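Carboxynorspermidine decarboxylase (Campylobacter jejuni subsp. jejuni 81116, PDB 3N29) probably catalyses the pyridoxal phosphate-dependent decarboxylation of carboxynorspermidine to norspermidine, using a beta/alpha-barrel fold shared with basic amino acid decarboxylases. Local coordinates at residues D52-N57 against K86-Y91; E197-H202 against K225-M230; K293-L298 against A341-G346. One frame throughout, in Å; residues are numbered along the deposited sequence.

Interaction 1: D52-N57 against K86-Y91; sequences DKLRKN and KIVGEY
Arg55 reaches from the helical segment 52-57 to Glu90 and Tyr91 on segment 86-91, and its guanidinium carries the polar half of the contact. The salt bridge is end-on and two-pronged: Arg55 NH1 meets Glu90 OE1 at 3.0 Å in an almost straight bond (177°), while Arg55 NH2 donates to Glu90 OE2 at 3.1 Å. Both oxygens lie near the guanidinium plane, yet the carboxylate is turned 52° against it, so NH1 approaches OE1 from above the carboxylate. Arg55 NH1 also donates to Tyr91 OH at 2.8 Å, and NE is paired with Glu51 one turn earlier on the same helix.

Apolar contacts lie beside this grip. Ile87 covers one guanidinium face, its CG2 standing 3.9 Å above the plane. This branched residue suits the place because one methyl can serve both the flat cation and Leu54, whose CD2 lies 4.0 Å from Ile87 CG2. Leu54 CD2 also lies 3.9 Å from Val88 CG2.

The two helices precede and follow the first barrel strand, 71-75, in sequence. The axes of the two segments approach to 9.9 Å and run 24° from parallel. A long arginine, extended from CG to NE, spans that gap. Held round its edge by acceptors from three residues, Glu90, Tyr91 and Glu51, and covered on one face by Ile87, the cation has little freedom to rotate, and the carboxylates of Glu90 and Glu51 probably balance its charge in this partly buried contact.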
loop_
_atom_site.group_PDB
_atom_site.type_symbol
_atom_site.label_atom_id
_atom_site.label_comp_id
_atom_site.label_asym_id
_atom_site.label_seq_id
_atom_site.Cartn_x
_atom_site.Cartn_y
_atom_site.Cartn_z
ATOM N N ASP A 52 5.418 -18.410 -20.690
ATOM C CA ASP A 52 5.958 -18.137 -22.004
ATOM C C ASP A 52 6.484 -16.689 -22.139
ATOM O O ASP A 52 7.508 -16.453 -22.772
ATOM C CB ASP A 52 4.952 -18.416 -23.147
ATOM C CG ASP A 52 4.698 -19.948 -23.393
ATOM O OD1 ASP A 52 5.581 -20.785 -23.075
ATOM O OD2 ASP A 52 3.572 -20.293 -23.846
ATOM N N LYS A 53 5.751 -15.712 -21.583
ATOM C CA LYS A 53 6.170 -14.309 -21.640
ATOM C C LYS A 53 7.342 -14.042 -20.755
ATOM O O LYS A 53 8.279 -13.296 -21.135
ATOM C CB LYS A 53 5.014 -13.405 -21.199
ATOM C CG LYS A 53 3.737 -13.614 -22.063
ATOM C CD LYS A 53 3.684 -12.726 -23.266
ATOM C CE LYS A 53 2.257 -12.805 -23.975
ATOM N NZ LYS A 53 1.133 -12.457 -23.021
ATOM N N LEU A 54 7.343 -14.635 -19.558
ATOM C CA LEU A 54 8.457 -14.479 -18.656
ATOM C C LEU A 54 9.731 -15.041 -19.316
ATOM O O LEU A 54 10.830 -14.421 -19.279
ATOM C CB LEU A 54 8.247 -15.244 -17.372
ATOM C CG LEU A 54 9.348 -15.282 -16.303
ATOM C CD1 LEU A 54 9.750 -13.818 -15.926
ATOM C CD2 LEU A 54 9.060 -16.072 -15.053
ATOM N N ARG A 55 9.574 -16.220 -19.886
ATOM C CA ARG A 55 10.758 -16.843 -20.535
ATOM C C ARG A 55 11.327 -16.027 -21.694
ATOM O O ARG A 55 12.545 -16.008 -21.830
ATOM C CB ARG A 55 10.489 -18.308 -20.942
ATOM C CG ARG A 55 10.482 -19.284 -19.815
ATOM C CD ARG A 55 10.236 -20.751 -20.288
ATOM N NE ARG A 55 10.204 -21.686 -19.199
ATOM C CZ ARG A 55 11.301 -22.176 -18.634
ATOM N NH1 ARG A 55 12.506 -21.797 -19.072
ATOM N NH2 ARG A 55 11.198 -23.048 -17.665
ATOM N N LYS A 56 10.481 -15.400 -22.494
ATOM C CA LYS A 56 10.885 -14.493 -23.566
ATOM C C LYS A 56 11.691 -13.320 -23.029
ATOM O O LYS A 56 12.723 -12.954 -23.577
ATOM C CB LYS A 56 9.670 -13.972 -24.364
ATOM C CG LYS A 56 9.226 -15.018 -25.427
ATOM C CD LYS A 56 8.057 -14.600 -26.318
ATOM C CE LYS A 56 8.317 -14.954 -27.822
ATOM N NZ LYS A 56 8.979 -16.308 -28.084
ATOM N N ASN A 57 11.201 -12.672 -21.960
ATOM C CA ASN A 57 12.010 -11.639 -21.308
ATOM C C ASN A 57 13.370 -12.121 -20.783
ATOM O O ASN A 57 14.374 -11.466 -20.968
ATOM C CB ASN A 57 11.246 -11.003 -20.086
ATOM C CG ASN A 57 10.014 -10.199 -20.493
ATOM O OD1 ASN A 57 9.710 -10.053 -21.641
ATOM N ND2 ASN A 57 9.299 -9.674 -19.499
ATOM N N LYS A 86 12.498 -20.199 -9.831
ATOM C CA LYS A 86 13.379 -21.208 -10.395
ATOM C C LYS A 86 13.525 -21.009 -11.916
ATOM O O LYS A 86 14.649 -21.189 -12.492
ATOM C CB LYS A 86 12.893 -22.606 -10.048
ATOM C CG LYS A 86 13.842 -23.660 -10.583
ATOM C CD LYS A 86 13.463 -25.075 -10.233
ATOM C CE LYS A 86 14.602 -25.992 -10.769
ATOM N NZ LYS A 86 14.608 -27.278 -10.072
ATOM N N ILE A 87 12.424 -20.597 -12.562
ATOM C CA ILE A 87 12.454 -20.297 -13.987
ATOM C C ILE A 87 13.417 -19.149 -14.257
ATOM O O ILE A 87 14.320 -19.224 -15.103
ATOM C CB ILE A 87 11.072 -19.932 -14.522
ATOM C CG1 ILE A 87 10.185 -21.166 -14.569
ATOM C CG2 ILE A 87 11.160 -19.330 -15.931
ATOM C CD1 ILE A 87 8.723 -20.794 -14.641
ATOM N N VAL A 88 13.255 -18.080 -13.506
ATOM C CA VAL A 88 14.178 -16.944 -13.694
ATOM C C VAL A 88 15.660 -17.397 -13.484
ATOM O O VAL A 88 16.605 -16.994 -14.195
ATOM C CB VAL A 88 13.808 -15.789 -12.808
ATOM C CG1 VAL A 88 14.932 -14.715 -12.898
ATOM C CG2 VAL A 88 12.419 -15.173 -13.231
ATOM N N GLY A 89 15.889 -18.238 -12.493
ATOM C CA GLY A 89 17.290 -18.729 -12.275
ATOM C C GLY A 89 17.952 -19.559 -13.374
ATOM O O GLY A 89 19.160 -19.829 -13.338
ATOM N N GLU A 90 17.163 -19.982 -14.333
ATOM C CA GLU A 90 17.673 -20.713 -15.495
ATOM C C GLU A 90 18.416 -19.755 -16.354
ATOM O O GLU A 90 19.318 -20.137 -17.131
ATOM C CB GLU A 90 16.506 -21.280 -16.317
ATOM C CG GLU A 90 15.802 -22.413 -15.662
ATOM C CD GLU A 90 14.758 -23.018 -16.557
ATOM O OE1 GLU A 90 14.942 -23.015 -17.820
ATOM O OE2 GLU A 90 13.746 -23.485 -16.030
ATOM N N TYR A 91 18.035 -18.494 -16.232
ATOM C CA TYR A 91 18.567 -17.489 -17.090
ATOM C C TYR A 91 19.485 -16.464 -16.445
ATOM O O TYR A 91 20.441 -16.097 -17.047
ATOM C CB TYR A 91 17.427 -16.764 -17.769
ATOM C CG TYR A 91 16.451 -17.573 -18.537
ATOM C CD1 TYR A 91 16.594 -17.765 -19.910
ATOM C CD2 TYR A 91 15.312 -18.089 -17.929
ATOM C CE1 TYR A 91 15.679 -18.506 -20.625
ATOM C CE2 TYR A 91 14.409 -18.833 -18.627
ATOM C CZ TYR A 91 14.569 -19.029 -19.962
ATOM O OH TYR A 91 13.666 -19.754 -20.675
#

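Interaction 2: E197-H202 against K225-M230; sequences EGLHFH and KWIGQM. With PLP (pyridoxal-5'-phosphate), chain C.
Met230 N donates to Ile227 O at 3.0 Å, closing a type I beta turn whose first and last residues, Ile227 and Met230, both pack against Leu199. The turn lies in the loop between helix 209-223 and strand 232-234, and Leu199 belongs to strand 198-200, the preceding strand of the parallel beta/alpha barrel. The contact thus joins the first strand of a beta-alpha-beta unit to the loop that leads from its helix into the second strand.

No hydrogen bond joins the two segments; the fit is apolar. Leu199 presents its branch point and both methyls: CD1 meets Ile227 CG1 at 4.1 Å, and CG meets Met230 CG at 4.0 Å, each pair of side chains crossing at about a right angle. Met230 is turned at chi2 (-62°), which bends the chain so that SD lies 3.6 Å from Gly198 N. The flexible, unbranched methionine can lay its sulfur against the backbone at Gly198 while its carbons meet Leu199. Beyond Ile227, Phe219 of helix 209-223 and Phe258 of helix 248-262 continue the buried layer between barrel and helices.

Farther along 197-202 the chain reaches the pyridoxal phosphate pocket. His202 lays one ring face on the cofactor, with PLP C3 3.5 Å above the centre of the imidazole, and a hydrogen bond between His202 ND1 and Gly237 N helps fix the ring's rotation. His200, held through NE2 by Glu269, turns its ring edge to the cofactor methyl, with His200 CE1 3.8 Å from PLP C2A.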
loop_
_atom_site.group_PDB
_atom_site.type_symbol
_atom_site.label_atom_id
_atom_site.label_comp_id
_atom_site.label_asym_id
_atom_site.label_seq_id
_atom_site.Cartn_x
_atom_site.Cartn_y
_atom_site.Cartn_z
ATOM N N GLU A 197 35.719 -3.622 -3.243
ATOM C CA GLU A 197 35.967 -4.300 -4.506
ATOM C C GLU A 197 35.047 -3.841 -5.618
ATOM O O GLU A 197 35.280 -4.170 -6.769
ATOM C CB GLU A 197 35.904 -5.835 -4.338
ATOM C CG GLU A 197 37.199 -6.410 -3.766
ATOM C CD GLU A 197 37.132 -7.948 -3.491
ATOM O OE1 GLU A 197 36.078 -8.584 -3.671
ATOM O OE2 GLU A 197 38.155 -8.541 -3.112
ATOM N N GLY A 198 33.959 -3.122 -5.283
ATOM C CA GLY A 198 33.067 -2.679 -6.314
ATOM C C GLY A 198 32.434 -1.317 -6.077
ATOM O O GLY A 198 32.320 -0.819 -4.936
ATOM N N LEU A 199 31.975 -0.739 -7.167
ATOM C CA LEU A 199 31.128 0.453 -7.111
ATOM C C LEU A 199 29.784 0.181 -7.725
ATOM O O LEU A 199 29.662 -0.636 -8.698
ATOM C CB LEU A 199 31.818 1.595 -7.836
ATOM C CG LEU A 199 33.114 2.134 -7.225
ATOM C CD1 LEU A 199 33.719 3.132 -8.199
ATOM C CD2 LEU A 199 32.925 2.769 -5.761
ATOM N N HIS A 200 28.771 0.838 -7.171
ATOM C CA HIS A 200 27.400 0.603 -7.548
ATOM C C HIS A 200 26.709 1.936 -7.819
ATOM O O HIS A 200 26.915 2.882 -7.081
ATOM C CB HIS A 200 26.707 -0.123 -6.389
ATOM C CG HIS A 200 25.252 -0.361 -6.598
ATOM N ND1 HIS A 200 24.307 0.606 -6.329
ATOM C CD2 HIS A 200 24.566 -1.473 -6.953
ATOM C CE1 HIS A 200 23.100 0.120 -6.588
ATOM N NE2 HIS A 200 23.219 -1.152 -6.941
ATOM N N PHE A 201 25.947 2.039 -8.894
ATOM C CA PHE A 201 24.942 3.104 -9.028
ATOM C C PHE A 201 23.564 2.552 -9.410
ATOM O O PHE A 201 23.460 1.477 -10.013
ATOM C CB PHE A 201 25.357 4.275 -9.937
ATOM C CG PHE A 201 25.492 3.929 -11.391
ATOM C CD1 PHE A 201 24.380 3.946 -12.239
ATOM C CD2 PHE A 201 26.737 3.568 -11.901
ATOM C CE1 PHE A 201 24.496 3.556 -13.579
ATOM C CE2 PHE A 201 26.912 3.199 -13.238
ATOM C CZ PHE A 201 25.788 3.199 -14.096
ATOM N N HIS A 202 22.532 3.326 -9.070
ATOM C CA HIS A 202 21.196 3.127 -9.586
ATOM C C HIS A 202 20.561 4.480 -9.784
ATOM O O HIS A 202 20.305 5.230 -8.833
ATOM C CB HIS A 202 20.360 2.141 -8.716
ATOM C CG HIS A 202 18.918 2.051 -9.114
ATOM N ND1 HIS A 202 18.470 1.250 -10.141
ATOM C CD2 HIS A 202 17.811 2.666 -8.605
ATOM C CE1 HIS A 202 17.159 1.384 -10.262
ATOM N NE2 HIS A 202 16.730 2.237 -9.336
ATOM N N LYS A 225 38.577 8.082 -11.507
ATOM C CA LYS A 225 39.890 7.826 -10.925
ATOM C C LYS A 225 39.891 6.632 -9.945
ATOM O O LYS A 225 40.947 6.065 -9.665
ATOM C CB LYS A 225 40.461 9.106 -10.281
ATOM C CG LYS A 225 40.172 9.286 -8.820
ATOM C CD LYS A 225 40.456 10.718 -8.325
ATOM C CE LYS A 225 41.832 10.882 -7.722
ATOM N NZ LYS A 225 41.791 12.001 -6.704
ATOM N N TRP A 226 38.710 6.202 -9.487
ATOM C CA TRP A 226 38.632 5.059 -8.598
ATOM C C TRP A 226 38.079 3.769 -9.224
ATOM O O TRP A 226 37.960 2.780 -8.544
ATOM C CB TRP A 226 37.755 5.427 -7.375
ATOM C CG TRP A 226 38.285 6.615 -6.672
ATOM C CD1 TRP A 226 39.458 6.706 -5.971
ATOM C CD2 TRP A 226 37.672 7.873 -6.600
ATOM N NE1 TRP A 226 39.611 7.966 -5.472
ATOM C CE2 TRP A 226 38.535 8.717 -5.854
ATOM C CE3 TRP A 226 36.479 8.391 -7.101
ATOM C CZ2 TRP A 226 38.214 10.039 -5.557
ATOM C CZ3 TRP A 226 36.165 9.711 -6.823
ATOM C CH2 TRP A 226 37.027 10.526 -6.053
ATOM N N ILE A 227 37.721 3.766 -10.499
ATOM C CA ILE A 227 37.026 2.628 -11.103
ATOM C C ILE A 227 38.042 1.532 -11.454
ATOM O O ILE A 227 37.773 0.329 -11.296
ATOM C CB ILE A 227 36.249 3.102 -12.345
ATOM C CG1 ILE A 227 35.137 4.099 -11.952
ATOM C CG2 ILE A 227 35.618 1.979 -13.083
ATOM C CD1 ILE A 227 34.417 4.727 -13.225
ATOM N N GLY A 228 39.255 1.959 -11.849
ATOM C CA GLY A 228 40.283 1.025 -12.319
ATOM C C GLY A 228 40.733 0.047 -11.254
ATOM O O GLY A 228 41.206 -1.060 -11.560
ATOM N N GLN A 229 40.577 0.430 -9.992
ATOM C CA GLN A 229 41.072 -0.405 -8.906
ATOM C C GLN A 229 40.061 -1.446 -8.464
ATOM O O GLN A 229 40.355 -2.297 -7.623
ATOM C CB GLN A 229 41.553 0.463 -7.730
ATOM C CG GLN A 229 40.380 1.192 -6.979
ATOM C CD GLN A 229 40.835 2.395 -6.194
ATOM O OE1 GLN A 229 41.512 3.289 -6.723
ATOM N NE2 GLN A 229 40.422 2.457 -4.918
ATOM N N MET A 230 38.840 -1.383 -9.018
ATOM C CA MET A 230 37.751 -2.243 -8.553
ATOM C C MET A 230 37.758 -3.564 -9.329
ATOM O O MET A 230 38.344 -3.667 -10.432
ATOM C CB MET A 230 36.432 -1.469 -8.716
ATOM C CG MET A 230 36.308 -0.185 -7.875
ATOM S SD MET A 230 36.387 -0.579 -6.171
ATOM C CE MET A 230 36.634 1.005 -5.402
HETATM N N1 PLP C . 18.707 -1.774 -8.026
HETATM C C2 PLP C . 18.369 -0.885 -7.045
HETATM C C2A PLP C . 19.403 -0.442 -6.042
HETATM C C3 PLP C . 17.013 -0.438 -6.975
HETATM O O3 PLP C . 16.637 0.458 -5.973
HETATM C C4 PLP C . 16.057 -0.892 -7.904
HETATM C C4A PLP C . 14.609 -0.434 -7.783
HETATM C C5 PLP C . 16.450 -1.762 -8.933
HETATM C C6 PLP C . 17.796 -2.185 -8.959
HETATM C C5A PLP C . 15.472 -2.272 -9.966
HETATM O O4P PLP C . 14.808 -1.220 -10.619
HETATM P P PLP C . 13.803 -1.471 -11.808
HETATM O O1P PLP C . 12.768 -2.455 -11.296
HETATM O O2P PLP C . 14.603 -2.102 -12.974
HETATM O O3P PLP C . 13.287 -0.178 -12.250
#

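Interaction 3: K293-L298 against A341-G346; sequences KQIAIL and AYLLTG
Ile295 and Leu343 lie side by side on one face of a parallel strand pair, pointing the same way, with Ile295 CG1 4.1 Å from Leu343 CB. On that face Ile295 also leans obliquely toward Thr345, two residues beyond Leu343 on the partner strand, so that Ile295 CG2 and Thr345 CG2 come within 3.6 Å. Beta-branched residues suit this place: their two branches allow contact with more than one neighbour while favouring an extended backbone.

Thr345 has its hydroxyl between the backbone N and the carbonyl carbon (chi1 66°), which turns OG1 back toward the partner strand. There Ala296 O is gripped twice. Thr345 N approaches almost in line with the carbonyl at 3.0 Å, whereas Thr345 OG1, also at 3.0 Å, donates from above the carbonyl plane. The same hydroxyl packs against Ile297, with Ile297 CG1 3.5 Å away.

The other face carries Ala296, whose small CB lets Leu344 CD2 approach to 3.9 Å, and Gln294, whose CB touches the Tyr342 ring obliquely. Main-chain bonds set this register; Ala296 N to Leu343 O is the shortest at 2.8 Å. At the N-terminal end of the two segments a water bridges Gln294 N and Ala341 O.

Such two-strand pairing belongs to the mixed beta sheet that accompanies the barrel in this decarboxylase family. Strand 279-290 runs antiparallel along the other edge of 294-298, and strand 354-360 along that of 340-345. Leu298 and Leu344 both rest on Ile370 of strand 369-372, while on the Ile295-Thr345 face Tyr178 and Arg180 of the second subunit close over the sheet.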
loop_
_atom_site.group_PDB
_atom_site.type_symbol
_atom_site.label_atom_id
_atom_site.label_comp_id
_atom_site.label_asym_id
_atom_site.label_seq_id
_atom_site.Cartn_x
_atom_site.Cartn_y
_atom_site.Cartn_z
ATOM N N LYS A 293 -23.324 7.673 -15.572
ATOM C CA LYS A 293 -22.612 6.664 -16.341
ATOM C C LYS A 293 -22.941 5.244 -15.865
ATOM O O LYS A 293 -23.446 5.063 -14.803
ATOM C CB LYS A 293 -21.119 6.871 -16.256
ATOM C CG LYS A 293 -20.696 8.279 -16.262
ATOM C CD LYS A 293 -19.493 8.549 -17.083
ATOM C CE LYS A 293 -19.671 8.058 -18.521
ATOM N NZ LYS A 293 -19.186 8.982 -19.528
ATOM N N GLN A 294 -22.654 4.258 -16.676
ATOM C CA GLN A 294 -22.713 2.894 -16.251
ATOM C C GLN A 294 -21.432 2.637 -15.467
ATOM O O GLN A 294 -20.378 3.059 -15.841
ATOM C CB GLN A 294 -22.795 1.953 -17.417
ATOM C CG GLN A 294 -24.002 2.135 -18.280
ATOM C CD GLN A 294 -25.197 1.668 -17.620
ATOM O OE1 GLN A 294 -25.368 0.511 -17.410
ATOM N NE2 GLN A 294 -26.037 2.568 -17.264
ATOM N N ILE A 295 -21.594 1.979 -14.345
ATOM C CA ILE A 295 -20.510 1.674 -13.453
ATOM C C ILE A 295 -20.461 0.192 -13.130
ATOM O O ILE A 295 -21.400 -0.337 -12.642
ATOM C CB ILE A 295 -20.683 2.444 -12.143
ATOM C CG1 ILE A 295 -20.811 3.929 -12.425
ATOM C CG2 ILE A 295 -19.537 2.192 -11.219
ATOM C CD1 ILE A 295 -21.294 4.703 -11.317
ATOM N N ALA A 296 -19.324 -0.433 -13.367
ATOM C CA ALA A 296 -19.114 -1.814 -13.042
ATOM C C ALA A 296 -18.292 -1.874 -11.776
ATOM O O ALA A 296 -17.259 -1.286 -11.683
ATOM C CB ALA A 296 -18.400 -2.488 -14.131
ATOM N N ILE A 297 -18.790 -2.590 -10.803
ATOM C CA ILE A 297 -18.088 -2.772 -9.543
ATOM C C ILE A 297 -17.446 -4.163 -9.586
ATOM O O ILE A 297 -18.150 -5.163 -9.717
ATOM C CB ILE A 297 -19.037 -2.689 -8.418
ATOM C CG1 ILE A 297 -19.743 -1.309 -8.460
ATOM C CG2 ILE A 297 -18.309 -2.911 -7.086
ATOM C CD1 ILE A 297 -20.745 -1.006 -7.263
ATOM N N LEU A 298 -16.153 -4.190 -9.482
ATOM C CA LEU A 298 -15.384 -5.403 -9.628
ATOM C C LEU A 298 -15.000 -5.992 -8.282
ATOM O O LEU A 298 -15.027 -5.285 -7.241
ATOM C CB LEU A 298 -14.137 -5.159 -10.425
ATOM C CG LEU A 298 -14.349 -4.354 -11.680
ATOM C CD1 LEU A 298 -13.021 -4.184 -12.388
ATOM C CD2 LEU A 298 -15.501 -4.928 -12.557
ATOM N N ALA A 341 -19.378 2.675 -22.933
ATOM C CA ALA A 341 -18.513 3.222 -21.881
ATOM C C ALA A 341 -18.917 2.706 -20.500
ATOM O O ALA A 341 -20.132 2.772 -20.128
ATOM C CB ALA A 341 -18.595 4.794 -21.860
ATOM N N TYR A 342 -17.936 2.330 -19.700
ATOM C CA TYR A 342 -18.154 2.039 -18.279
ATOM C C TYR A 342 -17.037 2.635 -17.377
ATOM O O TYR A 342 -15.824 2.608 -17.753
ATOM C CB TYR A 342 -18.125 0.534 -18.099
ATOM C CG TYR A 342 -19.289 -0.236 -18.687
ATOM C CD1 TYR A 342 -20.380 -0.569 -17.913
ATOM C CD2 TYR A 342 -19.248 -0.679 -19.991
ATOM C CE1 TYR A 342 -21.460 -1.287 -18.431
ATOM C CE2 TYR A 342 -20.284 -1.392 -20.533
ATOM C CZ TYR A 342 -21.403 -1.677 -19.748
ATOM O OH TYR A 342 -22.376 -2.392 -20.307
ATOM N N LEU A 343 -17.425 3.137 -16.214
ATOM C CA LEU A 343 -16.497 3.351 -15.093
ATOM C C LEU A 343 -16.224 1.967 -14.458
ATOM O O LEU A 343 -17.152 1.235 -14.120
ATOM C CB LEU A 343 -17.075 4.315 -14.059
ATOM C CG LEU A 343 -17.024 5.801 -14.405
ATOM C CD1 LEU A 343 -17.775 6.647 -13.273
ATOM C CD2 LEU A 343 -15.553 6.208 -14.556
ATOM N N LEU A 344 -14.969 1.567 -14.382
ATOM C CA LEU A 344 -14.583 0.335 -13.668
ATOM C C LEU A 344 -14.101 0.734 -12.289
ATOM O O LEU A 344 -13.299 1.701 -12.174
ATOM C CB LEU A 344 -13.434 -0.342 -14.388
ATOM C CG LEU A 344 -13.731 -0.848 -15.793
ATOM C CD1 LEU A 344 -12.492 -1.634 -16.311
ATOM C CD2 LEU A 344 -15.009 -1.680 -15.951
ATOM N N THR A 345 -14.663 0.094 -11.270
ATOM C CA THR A 345 -14.445 0.507 -9.930
ATOM C C THR A 345 -14.218 -0.691 -9.042
ATOM O O THR A 345 -14.555 -1.809 -9.426
ATOM C CB THR A 345 -15.657 1.291 -9.439
ATOM O OG1 THR A 345 -16.832 0.496 -9.344
ATOM C CG2 THR A 345 -15.998 2.524 -10.423
ATOM N N GLY A 346 -13.765 -0.435 -7.818
ATOM C CA GLY A 346 -13.341 -1.486 -6.903
ATOM C C GLY A 346 -14.316 -1.795 -5.792
ATOM O O GLY A 346 -15.308 -1.146 -5.615
HETATM O O HOH W 1 -21.466 4.836 -19.169
#

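Three different parts of the fold are represented. Interactions 1 and 2 both belong to the barrel: interaction 1 joins two of its helices and is only partly buried, which fits its charged bonds, whereas interaction 2 is buried between a barrel strand and a loop and relies on apolar packing. Interaction 3 is also buried, but joins strands of the separate mixed sheet, with backbone hydrogen bonds as its main cement and the second subunit packing against it. No elements are shared and none of the contacts touch; the centres of interactions 2 and 3 are about 52 Å apart, on opposite sides of the chain's centre. Among them, interaction 2 alone contributes residues to the cofactor pocket.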